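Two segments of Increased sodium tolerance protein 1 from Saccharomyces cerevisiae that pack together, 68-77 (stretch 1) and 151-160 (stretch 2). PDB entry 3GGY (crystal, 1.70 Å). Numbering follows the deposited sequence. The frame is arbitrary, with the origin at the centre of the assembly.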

ATOM      1  N   GLU A  68       2.402  -4.454   2.222  1.00  9.49           N
ATOM      2  CA  GLU A  68       1.321  -5.241   1.640  1.00 10.25           C
ATOM      3  C   GLU A  68       0.491  -4.341   0.721  1.00 10.07           C
ATOM      4  O   GLU A  68       0.043  -4.768  -0.342  1.00  9.82           O
ATOM      5  CB  GLU A  68       0.427  -5.813   2.737  1.00 13.35           C
ATOM      6  CG  GLU A  68       1.158  -6.731   3.697  1.00 16.63           C
ATOM      7  CD  GLU A  68       0.237  -7.350   4.732  1.00 22.31           C
ATOM      8  OE1 GLU A  68      -0.548  -6.602   5.355  1.00 25.46           O
ATOM      9  OE2 GLU A  68       0.305  -8.583   4.925  1.00 26.56           O
ATOM     10  N   LEU A  69       0.276  -3.096   1.139  1.00  8.82           N
ATOM     11  CA  LEU A  69      -0.489  -2.158   0.317  1.00  7.58           C
ATOM     12  C   LEU A  69       0.221  -1.978  -1.015  1.00  8.36           C
ATOM     13  O   LEU A  69      -0.400  -2.050  -2.074  1.00  7.96           O
ATOM     14  CB  LEU A  69      -0.619  -0.794   1.016  1.00  8.39           C
ATOM     15  CG  LEU A  69      -1.198   0.381   0.209  1.00  6.95           C
ATOM     16  CD1 LEU A  69      -2.644   0.098  -0.179  1.00 10.63           C
ATOM     17  CD2 LEU A  69      -1.110   1.671   1.045  1.00  8.63           C
ATOM     18  N   LEU A  70       1.530  -1.746  -0.963  1.00  7.08           N
ATOM     19  CA  LEU A  70       2.315  -1.559  -2.182  1.00  9.01           C
ATOM     20  C   LEU A  70       2.221  -2.765  -3.113  1.00  7.91           C
ATOM     21  O   LEU A  70       2.171  -2.603  -4.329  1.00  8.59           O
ATOM     22  CB  LEU A  70       3.784  -1.289  -1.838  1.00  8.91           C
ATOM     23  CG  LEU A  70       4.066  -0.039  -1.002  1.00 12.64           C
ATOM     24  CD1 LEU A  70       5.578   0.114  -0.808  1.00 13.46           C
ATOM     25  CD2 LEU A  70       3.503   1.188  -1.700  1.00 15.50           C
ATOM     26  N   GLU A  71       2.199  -3.969  -2.547  1.00  9.80           N
ATOM     27  CA  GLU A  71       2.106  -5.178  -3.363  1.00  8.49           C
ATOM     28  C   GLU A  71       0.774  -5.216  -4.103  1.00  9.71           C
ATOM     29  O   GLU A  71       0.715  -5.560  -5.285  1.00 11.66           O
ATOM     30  CB  GLU A  71       2.247  -6.421  -2.483  1.00 12.01           C
ATOM     31  CG  GLU A  71       3.551  -6.450  -1.695  1.00 15.05           C
ATOM     32  CD  GLU A  71       3.656  -7.636  -0.754  1.00 19.55           C
ATOM     33  OE1 GLU A  71       2.623  -8.025  -0.169  1.00 21.34           O
ATOM     34  OE2 GLU A  71       4.777  -8.165  -0.586  1.00 21.36           O
ATOM     35  N   ILE A  72      -0.295  -4.851  -3.408  1.00  9.11           N
ATOM     36  CA  ILE A  72      -1.616  -4.846  -4.015  1.00  9.42           C
ATOM     37  C   ILE A  72      -1.704  -3.763  -5.097  1.00  8.76           C
ATOM     38  O   ILE A  72      -2.241  -3.991  -6.185  1.00  8.32           O
ATOM     39  CB  ILE A  72      -2.706  -4.602  -2.947  1.00 10.21           C
ATOM     40  CG1 ILE A  72      -2.654  -5.712  -1.896  1.00 12.14           C
ATOM     41  CG2 ILE A  72      -4.078  -4.532  -3.611  1.00 10.55           C
ATOM     42  CD1 ILE A  72      -3.449  -5.416  -0.636  1.00 11.91           C
ATOM     43  N   LEU A  73      -1.168  -2.582  -4.811  1.00  8.36           N
ATOM     44  CA  LEU A  73      -1.222  -1.504  -5.789  1.00  8.10           C
ATOM     45  C   LEU A  73      -0.447  -1.870  -7.053  1.00  9.74           C
ATOM     46  O   LEU A  73      -0.839  -1.494  -8.162  1.00  9.71           O
ATOM     47  CB  LEU A  73      -0.678  -0.204  -5.183  1.00  8.55           C
ATOM     48  CG  LEU A  73      -1.474   0.353  -3.996  1.00  7.69           C
ATOM     49  CD1 LEU A  73      -0.803   1.644  -3.519  1.00  7.85           C
ATOM     50  CD2 LEU A  73      -2.932   0.613  -4.401  1.00  9.21           C
ATOM     51  N   GLU A  74       0.647  -2.611  -6.888  1.00  9.47           N
ATOM     52  CA  GLU A  74       1.455  -3.033  -8.026  1.00 11.98           C
ATOM     53  C   GLU A  74       0.590  -3.905  -8.927  1.00 11.30           C
ATOM     54  O   GLU A  74       0.598  -3.750 -10.145  1.00 12.75           O
ATOM     55  CB  GLU A  74       2.670  -3.844  -7.568  1.00 11.22           C
ATOM     56  CG  GLU A  74       3.594  -4.249  -8.716  1.00 19.17           C
ATOM     57  CD  GLU A  74       4.524  -5.401  -8.364  1.00 23.32           C
ATOM     58  OE1 GLU A  74       4.915  -5.522  -7.183  1.00 24.61           O
ATOM     59  OE2 GLU A  74       4.874  -6.180  -9.278  1.00 24.85           O
ATOM     60  N   LEU A  75      -0.150  -4.828  -8.317  1.00 12.62           N
ATOM     61  CA  LEU A  75      -1.025  -5.714  -9.069  1.00 13.87           C
ATOM     62  C   LEU A  75      -2.111  -4.929  -9.786  1.00 14.19           C
ATOM     63  O   LEU A  75      -2.440  -5.237 -10.927  1.00 14.99           O
ATOM     64  CB  LEU A  75      -1.658  -6.766  -8.152  1.00 14.23           C
ATOM     65  CG  LEU A  75      -0.725  -7.862  -7.635  1.00 18.97           C
ATOM     66  CD1 LEU A  75      -1.572  -8.946  -6.989  1.00 22.86           C
ATOM     67  CD2 LEU A  75       0.095  -8.448  -8.783  1.00 20.25           C
ATOM     68  N   TYR A  76      -2.667  -3.910  -9.128  1.00 13.24           N
ATOM     69  CA  TYR A  76      -3.700  -3.106  -9.771  1.00 13.26           C
ATOM     70  C   TYR A  76      -3.127  -2.382 -10.984  1.00 12.88           C
ATOM     71  O   TYR A  76      -3.796  -2.238 -12.007  1.00 14.47           O
ATOM     72  CB  TYR A  76      -4.291  -2.070  -8.800  1.00 11.61           C
ATOM     73  CG  TYR A  76      -5.301  -2.617  -7.808  1.00 11.74           C
ATOM     74  CD1 TYR A  76      -6.246  -3.571  -8.188  1.00 13.51           C
ATOM     75  CD2 TYR A  76      -5.348  -2.131  -6.499  1.00 11.32           C
ATOM     76  CE1 TYR A  76      -7.211  -4.028  -7.294  1.00 14.72           C
ATOM     77  CE2 TYR A  76      -6.310  -2.575  -5.600  1.00 13.57           C
ATOM     78  CZ  TYR A  76      -7.238  -3.523  -6.001  1.00 15.00           C
ATOM     79  OH  TYR A  76      -8.192  -3.956  -5.110  1.00 18.07           O
ATOM     80  N   CYS A  77      -1.891  -1.906 -10.869  1.00 11.67           N
ATOM     81  CA  CYS A  77      -1.246  -1.214 -11.978  1.00 12.66           C
ATOM     82  C   CYS A  77      -1.040  -2.153 -13.155  1.00 14.58           C
ATOM     83  O   CYS A  77      -1.240  -1.772 -14.305  1.00 15.23           O
ATOM     84  CB  CYS A  77       0.111  -0.658 -11.558  1.00 12.65           C
ATOM     85  SG  CYS A  77       0.002   0.854 -10.589  1.00 15.16           S
ATOM     86  N   VAL A 151     -14.037   2.056  -3.150  1.00  9.86           N
ATOM     87  CA  VAL A 151     -12.657   1.695  -2.825  1.00  9.72           C
ATOM     88  C   VAL A 151     -12.759   0.476  -1.899  1.00 10.27           C
ATOM     89  O   VAL A 151     -13.456   0.514  -0.881  1.00 12.30           O
ATOM     90  CB  VAL A 151     -11.915   2.834  -2.085  1.00  9.82           C
ATOM     91  CG1 VAL A 151     -10.505   2.367  -1.682  1.00  9.19           C
ATOM     92  CG2 VAL A 151     -11.806   4.056  -2.987  1.00 10.30           C
ATOM     93  N   PRO A 152     -12.068  -0.623  -2.244  1.00 12.64           N
ATOM     94  CA  PRO A 152     -12.073  -1.863  -1.459  1.00 14.52           C
ATOM     95  C   PRO A 152     -11.747  -1.641   0.010  1.00 16.57           C
ATOM     96  O   PRO A 152     -10.856  -0.865   0.353  1.00 15.23           O
ATOM     97  CB  PRO A 152     -11.011  -2.717  -2.151  1.00 15.51           C
ATOM     98  CG  PRO A 152     -11.056  -2.245  -3.553  1.00 17.01           C
ATOM     99  CD  PRO A 152     -11.178  -0.748  -3.408  1.00 11.82           C
ATOM    100  N   GLU A 153     -12.473  -2.333   0.877  1.00 18.13           N
ATOM    101  CA  GLU A 153     -12.250  -2.215   2.305  1.00 20.60           C
ATOM    102  C   GLU A 153     -10.791  -2.529   2.649  1.00 19.04           C
ATOM    103  O   GLU A 153     -10.204  -1.879   3.509  1.00 19.68           O
ATOM    104  CB  GLU A 153     -13.180  -3.168   3.057  1.00 24.46           C
ATOM    105  CG  GLU A 153     -13.263  -2.893   4.542  1.00 31.31           C
ATOM    106  CD  GLU A 153     -13.812  -1.514   4.836  1.00 35.31           C
ATOM    107  OE1 GLU A 153     -14.900  -1.189   4.316  1.00 39.19           O
ATOM    108  OE2 GLU A 153     -13.159  -0.755   5.585  1.00 38.61           O
ATOM    109  N   LYS A 154     -10.210  -3.511   1.965  1.00 19.40           N
ATOM    110  CA  LYS A 154      -8.821  -3.906   2.216  1.00 18.78           C
ATOM    111  C   LYS A 154      -7.867  -2.732   2.005  1.00 18.64           C
ATOM    112  O   LYS A 154      -6.935  -2.526   2.784  1.00 18.29           O
ATOM    113  CB  LYS A 154      -8.417  -5.080   1.312  1.00 22.07           C
ATOM    114  CG  LYS A 154      -8.371  -4.768  -0.177  1.00 25.36           C
ATOM    115  CD  LYS A 154      -7.792  -5.945  -0.958  1.00 28.25           C
ATOM    116  CE  LYS A 154      -7.665  -5.638  -2.448  1.00 27.29           C
ATOM    117  NZ  LYS A 154      -7.108  -6.812  -3.195  1.00 30.32           N
ATOM    118  N   ILE A 155      -8.108  -1.957   0.951  1.00 15.61           N
ATOM    119  CA  ILE A 155      -7.272  -0.797   0.651  1.00 12.73           C
ATOM    120  C   ILE A 155      -7.469   0.297   1.709  1.00 13.18           C
ATOM    121  O   ILE A 155      -6.513   0.913   2.171  1.00 12.18           O
ATOM    122  CB  ILE A 155      -7.606  -0.225  -0.749  1.00 12.01           C
ATOM    123  CG1 ILE A 155      -7.176  -1.218  -1.837  1.00 13.37           C
ATOM    124  CG2 ILE A 155      -6.926   1.125  -0.943  1.00 11.26           C
ATOM    125  CD1 ILE A 155      -5.668  -1.439  -1.930  1.00 14.25           C
ATOM    126  N   ILE A 156      -8.712   0.538   2.100  1.00 12.77           N
ATOM    127  CA  ILE A 156      -8.966   1.561   3.104  1.00 12.53           C
ATOM    128  C   ILE A 156      -8.269   1.202   4.424  1.00 13.55           C
ATOM    129  O   ILE A 156      -7.714   2.064   5.100  1.00 14.88           O
ATOM    130  CB  ILE A 156     -10.477   1.722   3.343  1.00 14.48           C
ATOM    131  CG1 ILE A 156     -11.137   2.265   2.074  1.00 18.64           C
ATOM    132  CG2 ILE A 156     -10.723   2.654   4.524  1.00 15.90           C
ATOM    133  CD1 ILE A 156     -12.644   2.299   2.122  1.00 18.74           C
ATOM    134  N   LYS A 157      -8.278  -0.082   4.761  1.00 14.19           N
ATOM    135  CA  LYS A 157      -7.670  -0.564   5.996  1.00 15.88           C
ATOM    136  C   LYS A 157      -6.148  -0.529   5.992  1.00 14.85           C
ATOM    137  O   LYS A 157      -5.527  -0.274   7.019  1.00 15.77           O
ATOM    138  CB  LYS A 157      -8.141  -1.992   6.284  1.00 19.11           C
ATOM    139  CG  LYS A 157      -9.648  -2.117   6.474  1.00 25.63           C
ATOM    140  CD  LYS A 157     -10.137  -1.289   7.655  1.00 30.70           C
ATOM    141  CE  LYS A 157      -9.513  -1.755   8.964  1.00 32.96           C
ATOM    142  NZ  LYS A 157      -9.965  -0.929  10.119  1.00 36.93           N
ATOM    143  N   LYS A 158      -5.545  -0.791   4.842  1.00 13.92           N
ATOM    144  CA  LYS A 158      -4.096  -0.774   4.770  1.00 14.05           C
ATOM    145  C   LYS A 158      -3.570   0.652   4.682  1.00 14.18           C
ATOM    146  O   LYS A 158      -2.418   0.908   5.016  1.00 16.69           O
ATOM    147  CB  LYS A 158      -3.617  -1.610   3.584  1.00 13.36           C
ATOM    148  CG  LYS A 158      -4.027  -3.074   3.701  1.00 17.68           C
ATOM    149  CD  LYS A 158      -3.236  -3.967   2.764  1.00 20.08           C
ATOM    150  CE  LYS A 158      -3.636  -5.421   2.947  1.00 21.88           C
ATOM    151  NZ  LYS A 158      -3.442  -5.886   4.351  1.00 25.70           N
ATOM    152  N   CYS A 159      -4.410   1.584   4.237  1.00 13.74           N
ATOM    153  CA  CYS A 159      -3.988   2.978   4.161  1.00 14.30           C
ATOM    154  C   CYS A 159      -4.097   3.582   5.552  1.00 14.46           C
ATOM    155  O   CYS A 159      -3.299   4.433   5.939  1.00 16.47           O
ATOM    156  CB  CYS A 159      -4.874   3.771   3.198  1.00 13.10           C
ATOM    157  SG  CYS A 159      -4.503   3.484   1.464  1.00 12.54           S
ATOM    158  N   SER A 160      -5.094   3.128   6.305  1.00 17.99           N
ATOM    159  CA  SER A 160      -5.312   3.618   7.657  1.00 20.76           C
ATOM    160  C   SER A 160      -5.578   2.453   8.598  1.00 22.24           C
ATOM    161  O   SER A 160      -6.708   2.244   9.038  1.00 22.96           O
ATOM    162  CB  SER A 160      -6.499   4.579   7.674  1.00 20.09           C
ATOM    163  OG  SER A 160      -6.311   5.622   6.730  1.00 22.03           O
TER

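What forms the apolar centre of the contact? The side chain of Ile-155 acts as a knob, seated in a hole lined by Leu-69, Ile-72, Leu-73 and Tyr-76. Its CA-to-CB bond points sideways, but the m, m rotamer brings the end of the chain nearer to the other helix. From there Ile-155 CD1 reaches Leu-69 CD1 at 3.8 Å, Ile-72 CG2 at 3.9 Å, Leu-73 CD2 at 4.2 Å and, at the edge of the ring, Tyr-76 CE2 at 3.9 Å. A branched aliphatic chain suits this buried pocket, since it fills space without bringing in a polar group. Nearby, Leu-69 CD2 packs against Cys-159 SG at 3.9 Å, another buried pair.

Where does charge contribute? Lys-158 NZ donates a hydrogen bond to Glu-68 OE1 at 3.1 Å, part of a salt bridge between two partly exposed residues. It is the one hydrogen bond found between the stretches; the rest of the contact is mainly packing.

What do Lys-154 and Lys-158 add besides charge? Lys-158 lays its methylenes along Leu-69 and Ile-72: Lys-158 CE lies 3.6 Å from Ile-72 CD1, and Lys-158 CB is 4.0 Å from Leu-69 CB, where the backbones come close. Lys-154 instead makes contact with its far end. Its NZ lies 3.8 Å from Ile-72 CG2, and Lys-154 CE approaches Tyr-76 OH at 3.2 Å, a hydroxyl already hydrogen-bonded elsewhere in the structure. The same oxygen lies 3.7 Å from Pro-152 CG, just before the second helix.

How does the backbone present these groups? The two helices run at 141° between their N-to-C directions, nearer antiparallel than parallel, with axes 10.0 Å apart at closest approach. Leu-69, Ile-72, Leu-73 and Tyr-76 recur at three- and four-residue steps, so successive turns line one side of the first helix.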